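Local coordinates for protein putative transcriptional regulator (PDB 3QI7) that is of unknown function but has a periplasmic-binding-protein-like fold, suggesting that it may bind a small ligand, and is a putative lipoprotein, at residues A[166-171]-A[191-196]. Sequence-based numbering, arbitrary orientation. Where two conformers were deposited one is given.
Sequences DDLKDV and FVQVNT
L168 and Q193 reach for one another from opposite directions, and their ends meet methyl against amide. The closest approach of the two segments is L168 CD1 to Q193 NE2, at 3.6 Å. It is a van der Waals contact, since the methyl can neither accept nor donate. Q193 gets there as a nearly straight arm: CG is anti to the backbone N (chi1 169°) and the next bond is also extended, so the amide is carried well off the strand with its nitrogen leading and OE1 turned back from the leucine. Seen from NE2, CD1 lies tilted out of the amide plane by about 31°, neither squarely over the face nor in the plane. L168 places CG anti to its carbonyl carbon (chi1 -61°), and the extended CA-CB-CG-CD1 chain carries CD1 on toward Q193.

N195 closes in on the same methyl less tightly, its OD1 lying 4.3 Å from L168 CD1. D167 OD2 and T196 OG1 stand 4.5 Å apart, too far for a hydrogen bond. Only 92 Å² is buried in all, and the nearest CA pair, D167 and T196, is 9.3 Å apart, which leaves the backbones unpaired with each other.

The setting is a beta-alpha-beta unit: the 3-10 turn 167-169 follows strand 159-164, helix 171-186 makes the crossover, and strand 191-196 returns parallel to 159-164 at the sheet edge. L168 also packs on L177 of that helix, as does F191, on the same strand face as Q193.

With one methyl touching mainly polar side-chain ends at the surface, the contact implies loose, non-directional packing between turn and edge strand, in which the Q193 amide probably retains access to water.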
loop_
_atom_site.group_PDB
_atom_site.type_symbol
_atom_site.label_atom_id
_atom_site.label_comp_id
_atom_site.label_asym_id
_atom_site.label_seq_id
_atom_site.Cartn_x
_atom_site.Cartn_y
_atom_site.Cartn_z
ATOM N N ASP A 166 -3.048 21.455 7.689
ATOM C CA ASP A 166 -3.870 20.368 8.229
ATOM C C ASP A 166 -3.333 18.983 7.873
ATOM O O ASP A 166 -3.310 18.097 8.741
ATOM C CB ASP A 166 -5.320 20.465 7.788
ATOM C CG ASP A 166 -6.103 21.587 8.508
ATOM O OD1 ASP A 166 -5.616 22.191 9.476
ATOM O OD2 ASP A 166 -7.230 21.849 8.101
ATOM N N ASP A 167 -2.915 18.789 6.614
ATOM C CA ASP A 167 -2.243 17.533 6.205
ATOM C C ASP A 167 -1.040 17.201 7.090
ATOM O O ASP A 167 -0.822 16.038 7.426
ATOM C CB ASP A 167 -1.736 17.563 4.742
ATOM C CG ASP A 167 -2.846 17.611 3.710
ATOM O OD1 ASP A 167 -3.916 16.957 3.881
ATOM O OD2 ASP A 167 -2.623 18.284 2.674
ATOM N N LEU A 168 -0.250 18.214 7.426
ATOM C CA LEU A 168 0.918 18.029 8.285
ATOM C C LEU A 168 0.607 17.591 9.741
ATOM O O LEU A 168 1.547 17.269 10.486
ATOM C CB LEU A 168 1.803 19.287 8.272
ATOM C CG LEU A 168 2.396 19.724 6.911
ATOM C CD1 LEU A 168 3.323 20.914 7.086
ATOM C CD2 LEU A 168 3.157 18.597 6.238
ATOM N N LYS A 169 -0.676 17.592 10.146
ATOM C CA LYS A 169 -1.112 17.080 11.456
ATOM C C LYS A 169 -1.105 15.559 11.466
ATOM O O LYS A 169 -1.024 14.933 12.522
ATOM C CB LYS A 169 -2.541 17.546 11.795
ATOM C CG LYS A 169 -2.745 19.061 11.867
ATOM C CD LYS A 169 -4.163 19.436 12.372
ATOM C CE LYS A 169 -5.277 18.808 11.519
ATOM N NZ LYS A 169 -6.595 19.481 11.700
ATOM N N ASP A 170 -1.234 14.960 10.283
ATOM C CA ASP A 170 -1.184 13.499 10.155
ATOM C C ASP A 170 0.249 13.016 10.406
ATOM O O ASP A 170 1.163 13.445 9.705
ATOM C CB ASP A 170 -1.671 13.069 8.766
ATOM C CG ASP A 170 -1.481 11.582 8.504
ATOM O OD1 ASP A 170 -0.324 11.126 8.419
ATOM O OD2 ASP A 170 -2.491 10.861 8.372
ATOM N N VAL A 171 0.440 12.123 11.381
ATOM C CA VAL A 171 1.778 11.805 11.874
ATOM C C VAL A 171 2.662 11.161 10.815
ATOM O O VAL A 171 3.864 11.393 10.803
ATOM C CB VAL A 171 1.767 10.917 13.171
ATOM C CG1 VAL A 171 1.193 11.713 14.342
ATOM C CG2 VAL A 171 1.008 9.609 12.945
ATOM N N PHE A 191 15.512 21.083 -1.586
ATOM C CA PHE A 191 14.188 20.720 -1.151
ATOM C C PHE A 191 13.365 21.993 -0.932
ATOM O O PHE A 191 13.838 22.931 -0.307
ATOM C CB PHE A 191 14.270 19.890 0.132
ATOM C CG PHE A 191 12.946 19.562 0.718
ATOM C CD1 PHE A 191 12.212 18.501 0.240
ATOM C CD2 PHE A 191 12.439 20.306 1.785
ATOM C CE1 PHE A 191 10.966 18.195 0.791
ATOM C CE2 PHE A 191 11.221 20.004 2.340
ATOM C CZ PHE A 191 10.476 18.946 1.840
ATOM N N VAL A 192 12.140 22.006 -1.460
ATOM C CA VAL A 192 11.250 23.157 -1.360
ATOM C C VAL A 192 9.941 22.714 -0.743
ATOM O O VAL A 192 9.225 21.912 -1.334
ATOM C CB VAL A 192 10.974 23.758 -2.754
ATOM C CG1 VAL A 192 10.083 25.021 -2.634
ATOM C CG2 VAL A 192 12.323 24.050 -3.476
ATOM N N GLN A 193 9.607 23.214 0.453
ATOM C CA GLN A 193 8.299 22.877 1.051
ATOM C C GLN A 193 7.298 23.998 0.811
ATOM O O GLN A 193 7.565 25.153 1.132
ATOM C CB GLN A 193 8.417 22.579 2.554
ATOM C CG GLN A 193 7.084 22.484 3.249
ATOM C CD GLN A 193 7.236 22.211 4.709
ATOM O OE1 GLN A 193 8.323 21.900 5.161
ATOM N NE2 GLN A 193 6.154 22.370 5.464
ATOM N N VAL A 194 6.153 23.643 0.237
ATOM C CA VAL A 194 5.114 24.602 -0.097
ATOM C C VAL A 194 3.802 24.190 0.544
ATOM O O VAL A 194 3.293 23.068 0.309
ATOM C CB VAL A 194 4.933 24.730 -1.604
ATOM C CG1 VAL A 194 3.879 25.846 -1.939
ATOM C CG2 VAL A 194 6.259 25.033 -2.260
ATOM N N ASN A 195 3.272 25.109 1.362
ATOM C CA ASN A 195 1.969 24.961 2.003
ATOM C C ASN A 195 0.822 25.301 1.057
ATOM O O ASN A 195 0.706 26.439 0.548
ATOM C CB ASN A 195 1.854 25.826 3.269
ATOM C CG ASN A 195 2.716 25.310 4.453
ATOM O OD1 ASN A 195 3.355 24.245 4.399
ATOM N ND2 ASN A 195 2.733 26.100 5.535
ATOM N N THR A 196 -0.017 24.296 0.846
ATOM C CA THR A 196 -1.241 24.393 0.056
ATOM C C THR A 196 -2.429 24.772 0.982
ATOM O O THR A 196 -2.387 24.487 2.192
ATOM C CB THR A 196 -1.565 23.047 -0.646
ATOM O OG1 THR A 196 -1.695 22.002 0.327
ATOM C CG2 THR A 196 -0.465 22.650 -1.607
#